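Local coordinates for protein putative glucosidase lplD, ALPHA-GALACTURONIDASE (Bacillus subtilis, PDB 3FEF) that hydrolyses alpha-1,4-linked galacturonic acid oligomers such as di-galacturonate, working as an NAD- and manganese-dependent homotetramer of glycosyl hydrolase family 4, at residues K177-M182 against E195-N200; L187-P192 against R216-L221; N205-I210 against K383-L388; N355-A360 against R391-Q396. All coordinates share one frame; numbering follows the deposited sequence.

Interaction 1 (K177-M182 against E195-N200)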
loop_
_atom_site.group_PDB
_atom_site.type_symbol
_atom_site.label_atom_id
_atom_site.label_comp_id
_atom_site.label_asym_id
_atom_site.label_seq_id
_atom_site.Cartn_x
_atom_site.Cartn_y
_atom_site.Cartn_z
ATOM N N LYS A 177 19.791 -26.226 -15.005
ATOM C CA LYS A 177 20.533 -27.339 -15.603
ATOM C C LYS A 177 20.135 -28.646 -14.922
ATOM O O LYS A 177 20.013 -29.681 -15.578
ATOM C CB LYS A 177 22.045 -27.134 -15.478
ATOM C CG LYS A 177 22.581 -25.897 -16.211
ATOM C CD LYS A 177 24.111 -25.790 -16.061
ATOM C CE LYS A 177 24.655 -24.490 -16.652
ATOM N NZ LYS A 177 24.355 -24.379 -18.105
ATOM N N LEU A 178 19.922 -28.587 -13.607
ATOM C CA LEU A 178 19.475 -29.751 -12.847
ATOM C C LEU A 178 18.134 -30.239 -13.375
ATOM O O LEU A 178 17.935 -31.425 -13.594
ATOM C CB LEU A 178 19.357 -29.417 -11.359
ATOM C CG LEU A 178 18.653 -30.469 -10.489
ATOM C CD1 LEU A 178 19.458 -31.780 -10.494
ATOM C CD2 LEU A 178 18.444 -29.965 -9.074
ATOM N N LEU A 179 17.203 -29.311 -13.564
ATOM C CA LEU A 179 15.897 -29.647 -14.104
ATOM C C LEU A 179 15.988 -30.165 -15.553
ATOM O O LEU A 179 15.262 -31.086 -15.932
ATOM C CB LEU A 179 14.977 -28.427 -14.028
ATOM C CG LEU A 179 14.523 -27.940 -12.642
ATOM C CD1 LEU A 179 13.919 -26.542 -12.767
ATOM C CD2 LEU A 179 13.501 -28.897 -12.040
ATOM N N ALA A 180 16.850 -29.578 -16.378
ATOM C CA ALA A 180 16.994 -30.111 -17.734
ATOM C C ALA A 180 17.447 -31.583 -17.691
ATOM O O ALA A 180 16.926 -32.415 -18.421
ATOM C CB ALA A 180 17.949 -29.270 -18.566
ATOM N N GLU A 181 18.394 -31.910 -16.819
ATOM C CA GLU A 181 18.859 -33.287 -16.711
ATOM C C GLU A 181 17.791 -34.229 -16.155
ATOM O O GLU A 181 17.741 -35.413 -16.524
ATOM C CB GLU A 181 20.159 -33.373 -15.914
ATOM C CG GLU A 181 21.319 -32.682 -16.636
ATOM C CD GLU A 181 22.660 -32.961 -16.017
ATOM O OE1 GLU A 181 22.764 -33.879 -15.176
ATOM O OE2 GLU A 181 23.620 -32.247 -16.368
HETATM N N MSE A 182 16.926 -33.694 -15.296
HETATM C CA MSE A 182 15.827 -34.471 -14.745
HETATM C C MSE A 182 14.828 -34.831 -15.842
HETATM O O MSE A 182 14.331 -35.948 -15.887
HETATM C CB MSE A 182 15.142 -33.699 -13.614
HETATM C CG MSE A 182 13.746 -34.174 -13.281
HETATM SE SE MSE A 182 12.757 -32.833 -12.201
HETATM C CE MSE A 182 12.195 -31.664 -13.671
ATOM N N GLU A 195 18.124 -22.670 -20.987
ATOM C CA GLU A 195 17.153 -21.605 -21.240
ATOM C C GLU A 195 15.747 -22.143 -21.444
ATOM O O GLU A 195 14.787 -21.511 -21.034
ATOM C CB GLU A 195 17.536 -20.789 -22.477
ATOM C CG GLU A 195 18.732 -19.882 -22.274
ATOM C CD GLU A 195 20.062 -20.485 -22.753
ATOM O OE1 GLU A 195 20.234 -21.730 -22.767
ATOM O OE2 GLU A 195 20.945 -19.683 -23.116
ATOM N N ASP A 196 15.617 -23.290 -22.112
ATOM C CA ASP A 196 14.299 -23.863 -22.390
ATOM C C ASP A 196 13.549 -24.333 -21.128
ATOM O O ASP A 196 12.383 -24.723 -21.197
ATOM C CB ASP A 196 14.425 -25.040 -23.346
ATOM C CG ASP A 196 14.984 -24.629 -24.697
ATOM O OD1 ASP A 196 14.769 -23.452 -25.092
ATOM O OD2 ASP A 196 15.638 -25.479 -25.353
ATOM N N ILE A 197 14.226 -24.344 -19.992
ATOM C CA ILE A 197 13.554 -24.642 -18.742
ATOM C C ILE A 197 13.027 -23.313 -18.258
ATOM O O ILE A 197 13.773 -22.513 -17.711
ATOM C CB ILE A 197 14.502 -25.239 -17.688
ATOM C CG1 ILE A 197 15.278 -26.412 -18.297
ATOM C CG2 ILE A 197 13.692 -25.712 -16.448
ATOM C CD1 ILE A 197 14.350 -27.575 -18.665
ATOM N N ARG A 198 11.751 -23.069 -18.508
ATOM C CA ARG A 198 11.159 -21.770 -18.256
ATOM C C ARG A 198 10.632 -21.800 -16.849
ATOM O O ARG A 198 9.703 -22.563 -16.530
ATOM C CB ARG A 198 10.020 -21.526 -19.240
ATOM C CG ARG A 198 10.470 -21.641 -20.701
ATOM C CD ARG A 198 11.254 -20.412 -21.147
ATOM N NE ARG A 198 11.924 -20.630 -22.431
ATOM C CZ ARG A 198 12.754 -19.758 -23.008
ATOM N NH1 ARG A 198 13.010 -18.589 -22.429
ATOM N NH2 ARG A 198 13.332 -20.054 -24.166
ATOM N N VAL A 199 11.236 -20.997 -15.993
ATOM C CA VAL A 199 10.899 -21.083 -14.596
ATOM C C VAL A 199 10.336 -19.761 -14.095
ATOM O O VAL A 199 10.727 -18.682 -14.564
ATOM C CB VAL A 199 12.136 -21.532 -13.747
ATOM C CG1 VAL A 199 12.576 -22.943 -14.128
ATOM C CG2 VAL A 199 13.295 -20.550 -13.891
ATOM N N ASN A 200 9.406 -19.841 -13.151
ATOM C CA ASN A 200 8.993 -18.665 -12.418
ATOM C C ASN A 200 9.759 -18.628 -11.112
ATOM O O ASN A 200 9.445 -19.358 -10.170
ATOM C CB ASN A 200 7.484 -18.652 -12.155
ATOM C CG ASN A 200 7.030 -17.370 -11.462
ATOM O OD1 ASN A 200 7.235 -16.287 -11.979
ATOM N ND2 ASN A 200 6.432 -17.491 -10.287
#
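Ile197 is the bump of this contact, pushed from strand 197-202 into the hollow made by Leu179 and Ala180 on the helix. Its two branches divide the work. CG2 stands anti to the backbone N and reaches the leucine, 3.8 Å from Leu179 CD1, while CG1 (chi1 -51°) lies 3.9 Å from Ala180 CB. The ethyl end then folds over the helix backbone, bringing Ile197 CD1 within 3.8 Å of Ala180 CA; alanine suits this position because its short side chain lets the methyl come so low. Here helix 171-187 packs on the antiparallel sheet that holds strands 197-202 and 207-215, the short axes 9.2 Å apart and running at 127° to each other. Two residues further along the strand, Val199 adds a smaller knob, its CG1 4.1 Å from Leu179 CD1, so that this one methyl rests against both beta-branched residues. Phe224 and Leu220 of helix 220-231 also touch Leu179 and Ile197 respectively, whereas Arg198 makes a salt bridge with Glu340 of the second subunit.

Interaction 2 (L187-P192 against R216-L221)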
loop_
_atom_site.group_PDB
_atom_site.type_symbol
_atom_site.label_atom_id
_atom_site.label_comp_id
_atom_site.label_asym_id
_atom_site.label_seq_id
_atom_site.Cartn_x
_atom_site.Cartn_y
_atom_site.Cartn_z
ATOM N N LEU A 187 12.130 -38.523 -18.446
ATOM C CA LEU A 187 11.260 -38.558 -19.613
ATOM C C LEU A 187 11.964 -39.125 -20.826
ATOM O O LEU A 187 11.319 -39.526 -21.791
ATOM C CB LEU A 187 10.727 -37.157 -19.933
ATOM C CG LEU A 187 10.103 -36.406 -18.752
ATOM C CD1 LEU A 187 9.530 -35.043 -19.177
ATOM C CD2 LEU A 187 9.038 -37.264 -18.064
ATOM N N GLY A 188 13.285 -39.158 -20.785
ATOM C CA GLY A 188 14.054 -39.713 -21.893
ATOM C C GLY A 188 14.283 -38.759 -23.051
ATOM O O GLY A 188 14.921 -39.118 -24.040
ATOM N N ILE A 189 13.783 -37.534 -22.945
ATOM C CA ILE A 189 13.967 -36.573 -24.036
ATOM C C ILE A 189 15.044 -35.524 -23.771
ATOM O O ILE A 189 15.254 -35.097 -22.638
ATOM C CB ILE A 189 12.649 -35.890 -24.414
ATOM C CG1 ILE A 189 12.205 -34.913 -23.327
ATOM C CG2 ILE A 189 11.570 -36.938 -24.658
ATOM C CD1 ILE A 189 10.767 -34.451 -23.496
ATOM N N GLU A 190 15.732 -35.127 -24.836
ATOM C CA GLU A 190 16.772 -34.105 -24.764
ATOM C C GLU A 190 16.215 -32.727 -24.433
ATOM O O GLU A 190 15.083 -32.402 -24.758
ATOM C CB GLU A 190 17.500 -34.019 -26.101
ATOM C CG GLU A 190 18.159 -35.308 -26.492
ATOM C CD GLU A 190 19.234 -35.701 -25.517
ATOM O OE1 GLU A 190 20.251 -34.978 -25.433
ATOM O OE2 GLU A 190 19.069 -36.731 -24.834
ATOM N N VAL A 191 17.026 -31.915 -23.777
ATOM C CA VAL A 191 16.734 -30.494 -23.652
ATOM C C VAL A 191 17.958 -29.823 -24.213
ATOM O O VAL A 191 19.053 -30.067 -23.733
ATOM C CB VAL A 191 16.521 -30.065 -22.198
ATOM C CG1 VAL A 191 16.482 -28.549 -22.101
ATOM C CG2 VAL A 191 15.231 -30.663 -21.657
ATOM N N PRO A 192 17.779 -29.004 -25.266
ATOM C CA PRO A 192 18.895 -28.395 -25.992
ATOM C C PRO A 192 19.603 -27.281 -25.204
ATOM O O PRO A 192 20.814 -27.110 -25.328
ATOM C CB PRO A 192 18.229 -27.818 -27.258
ATOM C CG PRO A 192 16.746 -28.135 -27.157
ATOM C CD PRO A 192 16.470 -28.523 -25.744
ATOM N N ARG A 216 8.613 -26.682 -22.590
ATOM C CA ARG A 216 7.538 -26.707 -23.580
ATOM C C ARG A 216 6.204 -26.860 -22.872
ATOM O O ARG A 216 5.873 -26.086 -21.983
ATOM C CB ARG A 216 7.707 -27.897 -24.529
ATOM C CG ARG A 216 9.133 -28.072 -24.978
ATOM C CD ARG A 216 9.374 -27.410 -26.286
ATOM N NE ARG A 216 9.539 -28.427 -27.321
ATOM C CZ ARG A 216 10.660 -28.615 -28.014
ATOM N NH1 ARG A 216 11.716 -27.831 -27.807
ATOM N NH2 ARG A 216 10.716 -29.579 -28.930
ATOM N N HIS A 217 5.453 -27.884 -23.259
ATOM C CA HIS A 217 4.110 -28.082 -22.732
ATOM C C HIS A 217 4.070 -28.835 -21.385
ATOM O O HIS A 217 3.014 -29.006 -20.806
ATOM C CB HIS A 217 3.267 -28.813 -23.769
ATOM C CG HIS A 217 3.811 -30.155 -24.142
ATOM N ND1 HIS A 217 4.888 -30.314 -24.994
ATOM C CD2 HIS A 217 3.427 -31.404 -23.783
ATOM C CE1 HIS A 217 5.147 -31.603 -25.134
ATOM N NE2 HIS A 217 4.276 -32.285 -24.409
ATOM N N ILE A 218 5.219 -29.262 -20.882
ATOM C CA ILE A 218 5.248 -30.127 -19.715
ATOM C C ILE A 218 5.468 -29.362 -18.405
ATOM O O ILE A 218 6.364 -28.533 -18.301
ATOM C CB ILE A 218 6.350 -31.205 -19.873
ATOM C CG1 ILE A 218 6.033 -32.124 -21.055
ATOM C CG2 ILE A 218 6.502 -32.005 -18.599
ATOM C CD1 ILE A 218 7.280 -32.596 -21.819
ATOM N N ASP A 219 4.640 -29.649 -17.409
ATOM C CA ASP A 219 4.808 -29.076 -16.081
ATOM C C ASP A 219 5.922 -29.808 -15.335
ATOM O O ASP A 219 5.856 -31.017 -15.162
ATOM C CB ASP A 219 3.509 -29.211 -15.303
ATOM C CG ASP A 219 3.540 -28.463 -13.992
ATOM O OD1 ASP A 219 4.646 -28.114 -13.514
ATOM O OD2 ASP A 219 2.453 -28.252 -13.420
ATOM N N LEU A 220 6.944 -29.082 -14.891
ATOM C CA LEU A 220 8.083 -29.736 -14.264
ATOM C C LEU A 220 7.891 -29.967 -12.776
ATOM O O LEU A 220 8.638 -30.742 -12.179
ATOM C CB LEU A 220 9.400 -28.979 -14.522
ATOM C CG LEU A 220 9.753 -28.796 -16.005
ATOM C CD1 LEU A 220 11.117 -28.134 -16.182
ATOM C CD2 LEU A 220 9.717 -30.112 -16.725
ATOM N N LEU A 221 6.907 -29.312 -12.160
ATOM C CA LEU A 221 6.813 -29.415 -10.698
ATOM C C LEU A 221 6.437 -30.796 -10.179
ATOM O O LEU A 221 7.036 -31.261 -9.211
ATOM C CB LEU A 221 5.945 -28.313 -10.048
ATOM C CG LEU A 221 6.957 -27.365 -9.389
ATOM C CD1 LEU A 221 7.361 -26.223 -10.336
ATOM C CD2 LEU A 221 6.484 -26.845 -8.042
#
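Ile218, the residue that meets both Leu187 and Ile189, also covers part of a flat group beside it: its CG1 lies 3.7 Å above one face of the His217 imidazole, displaced toward the rim. Another flat group, the Asp219 carboxylate, is approached from above its plane. Leu221 N donates to Asp219 OD1 over 2.9 Å, nearly straight at 163°. This makes Asp219 the N-cap of helix 220-231, a place that suits a short acidic side chain able to reach forward to an N-H of the first turn.

The contact itself is a meeting of methyl groups. Ile218 CD1 sits 4.2 Å from Leu187 CD1 and 4.3 Å from Ile189 CD1, joining the turn that ends helix 171-187 to the short strand 218-219. Between the two partners Gly188 takes a positive phi of 82°, where a side chain would jam against the preceding carbonyl oxygen, and this turn brings Ile189 round beside Leu187. Ile223 touches both Leu187 and Ile218, and His217 O accepts a hydrogen bond from Arg370 of the second subunit. With its methyls only loosely apposed and little surface buried, this is a light hydrophobic join, with no directional bond between the two segments to fix its geometry.

Interaction 3 (N205-I210 against K383-L388). With MG (magnesium ion), chain G.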
loop_
_atom_site.group_PDB
_atom_site.type_symbol
_atom_site.label_atom_id
_atom_site.label_comp_id
_atom_site.label_asym_id
_atom_site.label_seq_id
_atom_site.Cartn_x
_atom_site.Cartn_y
_atom_site.Cartn_z
ATOM N N ASN A 205 18.502 -12.968 -3.302
ATOM C CA ASN A 205 19.705 -13.633 -3.813
ATOM C C ASN A 205 20.208 -14.796 -2.935
ATOM O O ASN A 205 20.283 -14.678 -1.712
ATOM C CB ASN A 205 20.825 -12.594 -4.025
ATOM C CG ASN A 205 22.042 -13.184 -4.733
ATOM O OD1 ASN A 205 21.958 -13.691 -5.873
ATOM N ND2 ASN A 205 23.162 -13.156 -4.052
ATOM N N HIS A 206 20.557 -15.912 -3.567
ATOM C CA HIS A 206 20.962 -17.149 -2.868
ATOM C C HIS A 206 19.855 -17.831 -2.076
ATOM O O HIS A 206 20.086 -18.865 -1.452
ATOM C CB HIS A 206 22.202 -16.927 -1.976
ATOM C CG HIS A 206 23.435 -16.580 -2.750
ATOM N ND1 HIS A 206 24.504 -15.914 -2.198
ATOM C CD2 HIS A 206 23.739 -16.761 -4.057
ATOM C CE1 HIS A 206 25.434 -15.736 -3.122
ATOM N NE2 HIS A 206 24.995 -16.248 -4.258
ATOM N N PHE A 207 18.662 -17.249 -2.094
ATOM C CA PHE A 207 17.495 -17.832 -1.427
ATOM C C PHE A 207 16.296 -17.637 -2.370
ATOM O O PHE A 207 15.296 -17.011 -2.015
ATOM C CB PHE A 207 17.246 -17.140 -0.087
ATOM C CG PHE A 207 16.327 -17.909 0.851
ATOM C CD1 PHE A 207 16.634 -19.216 1.240
ATOM C CD2 PHE A 207 15.173 -17.315 1.353
ATOM C CE1 PHE A 207 15.794 -19.924 2.110
ATOM C CE2 PHE A 207 14.333 -18.012 2.211
ATOM C CZ PHE A 207 14.651 -19.325 2.593
ATOM N N THR A 208 16.455 -18.161 -3.586
ATOM C CA THR A 208 15.492 -18.076 -4.658
ATOM C C THR A 208 14.710 -19.377 -4.806
ATOM O O THR A 208 15.223 -20.464 -4.522
ATOM C CB THR A 208 16.208 -17.823 -6.001
ATOM O OG1 THR A 208 17.429 -18.570 -6.009
ATOM C CG2 THR A 208 16.539 -16.350 -6.171
ATOM N N TRP A 209 13.468 -19.259 -5.274
ATOM C CA TRP A 209 12.569 -20.392 -5.328
ATOM C C TRP A 209 11.811 -20.405 -6.638
ATOM O O TRP A 209 11.445 -19.356 -7.187
ATOM C CB TRP A 209 11.582 -20.331 -4.153
ATOM C CG TRP A 209 12.308 -20.417 -2.843
ATOM C CD1 TRP A 209 13.034 -19.427 -2.240
ATOM C CD2 TRP A 209 12.398 -21.565 -1.989
ATOM N NE1 TRP A 209 13.572 -19.894 -1.063
ATOM C CE2 TRP A 209 13.193 -21.199 -0.882
ATOM C CE3 TRP A 209 11.884 -22.866 -2.055
ATOM C CZ2 TRP A 209 13.493 -22.088 0.149
ATOM C CZ3 TRP A 209 12.177 -23.753 -1.027
ATOM C CH2 TRP A 209 12.972 -23.364 0.059
ATOM N N ILE A 210 11.539 -21.604 -7.117
ATOM C CA ILE A 210 10.790 -21.760 -8.337
ATOM C C ILE A 210 9.457 -22.353 -7.989
ATOM O O ILE A 210 9.368 -23.477 -7.490
ATOM C CB ILE A 210 11.562 -22.658 -9.342
ATOM C CG1 ILE A 210 12.869 -21.967 -9.733
ATOM C CG2 ILE A 210 10.689 -22.963 -10.553
ATOM C CD1 ILE A 210 13.901 -22.874 -10.546
ATOM N N LYS A 383 4.515 -19.930 2.225
ATOM C CA LYS A 383 4.385 -19.122 3.427
ATOM C C LYS A 383 5.599 -19.261 4.370
ATOM O O LYS A 383 6.151 -18.252 4.858
ATOM C CB LYS A 383 3.066 -19.447 4.134
ATOM C CG LYS A 383 2.865 -18.696 5.453
ATOM C CD LYS A 383 2.785 -17.205 5.239
ATOM C CE LYS A 383 1.607 -16.856 4.333
ATOM N NZ LYS A 383 1.730 -15.424 3.906
ATOM N N GLY A 384 6.049 -20.496 4.584
ATOM C CA GLY A 384 7.249 -20.728 5.403
ATOM C C GLY A 384 8.482 -20.004 4.871
ATOM O O GLY A 384 9.308 -19.490 5.629
ATOM N N VAL A 385 8.605 -19.970 3.554
ATOM C CA VAL A 385 9.770 -19.372 2.909
ATOM C C VAL A 385 9.666 -17.863 2.994
ATOM O O VAL A 385 10.660 -17.178 3.183
ATOM C CB VAL A 385 9.862 -19.825 1.434
ATOM C CG1 VAL A 385 10.994 -19.122 0.713
ATOM C CG2 VAL A 385 10.067 -21.318 1.392
ATOM N N GLU A 386 8.442 -17.357 2.868
ATOM C CA GLU A 386 8.192 -15.921 2.919
ATOM C C GLU A 386 8.460 -15.367 4.336
ATOM O O GLU A 386 8.983 -14.268 4.503
ATOM C CB GLU A 386 6.753 -15.636 2.454
ATOM C CG GLU A 386 6.239 -14.237 2.703
ATOM C CD GLU A 386 4.736 -14.144 2.479
ATOM O OE1 GLU A 386 4.254 -14.303 1.326
ATOM O OE2 GLU A 386 4.021 -13.920 3.465
HETATM N N MSE A 387 8.129 -16.139 5.355
HETATM C CA MSE A 387 8.480 -15.754 6.719
HETATM C C MSE A 387 9.997 -15.645 6.901
HETATM O O MSE A 387 10.511 -14.687 7.478
HETATM C CB MSE A 387 7.896 -16.750 7.726
HETATM C CG MSE A 387 6.375 -16.722 7.821
HETATM SE SE MSE A 387 5.660 -18.415 8.529
HETATM C CE MSE A 387 6.715 -18.472 10.165
ATOM N N LEU A 388 10.732 -16.625 6.396
ATOM C CA LEU A 388 12.177 -16.531 6.494
ATOM C C LEU A 388 12.724 -15.339 5.688
ATOM O O LEU A 388 13.630 -14.621 6.145
ATOM C CB LEU A 388 12.825 -17.858 6.075
ATOM C CG LEU A 388 12.749 -18.944 7.158
ATOM C CD1 LEU A 388 12.860 -20.356 6.560
ATOM C CD2 LEU A 388 13.808 -18.702 8.251
HETATM MG MG MG G . 25.686 -15.861 -6.419
HETATM O O HOH W 1 26.780 -17.873 -6.900
HETATM O O HOH W 2 26.646 -15.523 -8.563
HETATM O O HOH W 3 25.411 -13.603 -5.871
#
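Val385 gives up the most surface here, placing one methyl between two aromatic side chains, Trp209 and Phe207, and the other over the wider part of the indole. With CG1 anti to the backbone N (chi1 175°) and CG2 anti to the carbonyl carbon, both methyls face the indole. CG1 lies above a face of Trp209, 3.5 Å from the centroid of the five-membered ring and 21° off the normal, a CH-pi contact; at 3.2 Å from Trp209 NE1 the fit is tight. CG2 covers the six-membered ring, 3.7 Å from Trp209 CZ2. Beta branching suits the site, for both methyls spread over one broad face.

Phe207 comes in obliquely, with CE2 3.8 Å from Val385 CG1 and 4.2 Å from Leu388 CB. The indole meets the Phe207 face with its edge, Trp209 NE1 standing 3.6 Å above the ring centre. This is strand-on-helix packing within the C-terminal domain of the family, strand 207-215 lying against helix 383-405 with short axes at 159°. An alanine in place of Trp209 would probably deprive the Val385 methyls of the surface they rest on and uncover one face of the Phe207 ring.

Phe207 follows directly after His206, whose NE2 binds the magnesium ion at 2.3 Å together with three waters and Cys169. Galacturonidase activity was demonstrated with manganese. His206 ND1 is hydrogen-bonded to Thr110.

Interaction 4 (N355-A360 against R391-Q396)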
loop_
_atom_site.group_PDB
_atom_site.type_symbol
_atom_site.label_atom_id
_atom_site.label_comp_id
_atom_site.label_asym_id
_atom_site.label_seq_id
_atom_site.Cartn_x
_atom_site.Cartn_y
_atom_site.Cartn_z
ATOM N N ASN A 355 4.009 -9.629 -0.696
ATOM C CA ASN A 355 4.150 -9.705 0.763
ATOM C C ASN A 355 5.576 -9.513 1.274
ATOM O O ASN A 355 5.908 -9.981 2.347
ATOM C CB ASN A 355 3.609 -11.042 1.319
ATOM C CG ASN A 355 2.260 -11.418 0.754
ATOM O OD1 ASN A 355 1.368 -10.576 0.595
ATOM N ND2 ASN A 355 2.096 -12.695 0.448
ATOM N N LEU A 356 6.428 -8.858 0.500
ATOM C CA LEU A 356 7.805 -8.589 0.936
ATOM C C LEU A 356 7.971 -7.090 0.878
ATOM O O LEU A 356 7.387 -6.457 0.012
ATOM C CB LEU A 356 8.818 -9.276 0.009
ATOM C CG LEU A 356 9.631 -10.504 0.459
ATOM C CD1 LEU A 356 8.862 -11.463 1.343
ATOM C CD2 LEU A 356 10.232 -11.245 -0.729
ATOM N N PRO A 357 8.762 -6.504 1.790
ATOM C CA PRO A 357 8.759 -5.035 1.835
ATOM C C PRO A 357 9.100 -4.407 0.484
ATOM O O PRO A 357 9.902 -4.949 -0.288
ATOM C CB PRO A 357 9.865 -4.693 2.846
ATOM C CG PRO A 357 10.121 -5.948 3.618
ATOM C CD PRO A 357 9.684 -7.118 2.763
ATOM N N ILE A 358 8.511 -3.261 0.193
ATOM C CA ILE A 358 8.845 -2.595 -1.033
ATOM C C ILE A 358 10.216 -1.873 -0.961
ATOM O O ILE A 358 10.659 -1.463 0.117
ATOM C CB ILE A 358 7.685 -1.700 -1.497
ATOM C CG1 ILE A 358 8.055 -0.236 -1.464
ATOM C CG2 ILE A 358 6.439 -1.995 -0.698
ATOM C CD1 ILE A 358 7.645 0.425 -2.749
ATOM N N GLN A 359 10.891 -1.768 -2.111
ATOM C CA GLN A 359 12.263 -1.240 -2.190
ATOM C C GLN A 359 13.335 -2.282 -1.886
ATOM O O GLN A 359 14.476 -2.148 -2.312
ATOM C CB GLN A 359 12.448 -0.115 -1.195
ATOM C CG GLN A 359 11.385 0.923 -1.279
ATOM C CD GLN A 359 11.805 1.979 -2.206
ATOM O OE1 GLN A 359 11.927 1.745 -3.415
ATOM N NE2 GLN A 359 12.083 3.160 -1.659
ATOM N N ALA A 360 12.999 -3.281 -1.081
ATOM C CA ALA A 360 13.995 -4.287 -0.759
ATOM C C ALA A 360 14.424 -4.946 -2.076
ATOM O O ALA A 360 13.639 -5.042 -3.006
ATOM C CB ALA A 360 13.440 -5.309 0.207
ATOM N N ARG A 391 12.286 -12.018 7.269
ATOM C CA ARG A 391 13.254 -11.924 8.342
ATOM C C ARG A 391 14.659 -11.495 7.868
ATOM O O ARG A 391 15.253 -10.584 8.434
ATOM C CB ARG A 391 13.291 -13.256 9.053
ATOM C CG ARG A 391 14.256 -13.289 10.200
ATOM C CD ARG A 391 13.889 -14.418 11.117
ATOM N NE ARG A 391 14.989 -14.667 12.029
ATOM C CZ ARG A 391 15.149 -15.805 12.691
ATOM N NH1 ARG A 391 14.293 -16.811 12.536
ATOM N NH2 ARG A 391 16.185 -15.931 13.493
ATOM N N HIS A 392 15.189 -12.155 6.833
ATOM C CA HIS A 392 16.487 -11.780 6.254
ATOM C C HIS A 392 16.460 -10.386 5.639
ATOM O O HIS A 392 17.409 -9.615 5.742
ATOM C CB HIS A 392 16.921 -12.795 5.180
ATOM C CG HIS A 392 17.274 -14.139 5.735
ATOM N ND1 HIS A 392 18.442 -14.373 6.428
ATOM C CD2 HIS A 392 16.608 -15.326 5.704
ATOM C CE1 HIS A 392 18.480 -15.638 6.809
ATOM N NE2 HIS A 392 17.385 -16.241 6.376
ATOM N N ILE A 393 15.382 -10.080 4.943
ATOM C CA ILE A 393 15.222 -8.734 4.444
ATOM C C ILE A 393 15.296 -7.668 5.559
ATOM O O ILE A 393 16.031 -6.690 5.410
ATOM C CB ILE A 393 13.972 -8.617 3.568
ATOM C CG1 ILE A 393 14.242 -9.333 2.231
ATOM C CG2 ILE A 393 13.615 -7.140 3.339
ATOM C CD1 ILE A 393 13.057 -9.419 1.346
ATOM N N SER A 394 14.567 -7.860 6.666
ATOM C CA SER A 394 14.736 -7.009 7.861
ATOM C C SER A 394 16.203 -6.768 8.163
ATOM O O SER A 394 16.633 -5.645 8.359
ATOM C CB SER A 394 14.174 -7.700 9.106
ATOM O OG SER A 394 12.836 -7.381 9.259
ATOM N N ASN A 395 16.952 -7.857 8.251
ATOM C CA ASN A 395 18.384 -7.807 8.543
ATOM C C ASN A 395 19.213 -7.068 7.506
ATOM O O ASN A 395 20.094 -6.246 7.841
ATOM C CB ASN A 395 18.908 -9.226 8.759
ATOM C CG ASN A 395 18.259 -9.876 9.949
ATOM O OD1 ASN A 395 17.583 -9.191 10.738
ATOM N ND2 ASN A 395 18.406 -11.193 10.076
ATOM N N GLN A 396 18.933 -7.360 6.243
ATOM C CA GLN A 396 19.587 -6.662 5.132
ATOM C C GLN A 396 19.299 -5.150 5.121
ATOM O O GLN A 396 20.213 -4.353 4.952
ATOM C CB GLN A 396 19.218 -7.338 3.801
ATOM C CG GLN A 396 19.798 -8.768 3.717
ATOM C CD GLN A 396 19.204 -9.614 2.574
ATOM O OE1 GLN A 396 18.275 -9.190 1.893
ATOM N NE2 GLN A 396 19.726 -10.828 2.397
#
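Apolar packing carries the whole contact, and Ile393 supplies the helix side of it, touching Leu356, Pro357 and Ala360 of the loop with two different methyls. CG2, anti to the backbone N, nestles between Ala360 CB at 3.6 Å and Pro357 CG at 3.7 Å. The longer branch is extended (chi2 174°) and carries CD1 to the leucine, 3.7 Å from Leu356 CG, the two side chains crossing at about a right angle. Each loop residue suits its task: alanine lets the chain pass close to the helix, with its CA 7.0 Å from that of Ile393; proline offers a stiff hydrocarbon ring; and leucine lays its branched end across Ile393 CD1. An alanine at Ile393 would probably open a gap among these three residues and leave the Ala360 and Pro357 carbons without their partner.

Polar bonds lie around this apolar patch. Asn355 ND2 is hydrogen-bonded to Glu386, about two turns before Ile393 on helix 383-405, and Pro357 O accepts from Asn349 ND2. Arg391 binds Asn417 of its own chain and Asn417 of the third subunit.

Residues 355-360 thus meet residues 391-396 through hydrocarbon alone, so shape and exclusion of water probably govern this fit, while the neighbouring polar bonds, such as Asn355 to Glu386, probably add direction.

From the N terminus, helix 171-187 opens interaction 1, which closes a short loop at strand 197-202. Interaction 2 starts inside that loop and ends beyond it, so the two cross; they also touch, Ile197 CG2 lying 3.5 Å from Leu220 CD1. Interaction 3 begins at residues 205-210, before interaction 2 closes, and crosses it in turn on its way to helix 383-405. Interaction 4 starts within this long span and ends past it at 391-396, crossing interaction 3. None nests; interactions 1 and 3 are in series yet meet through the neighbouring strands 197-202 and 207-215. Together they link helix 171-187, the sheet of those two strands, helix 383-405 and the loop before strand 361-369.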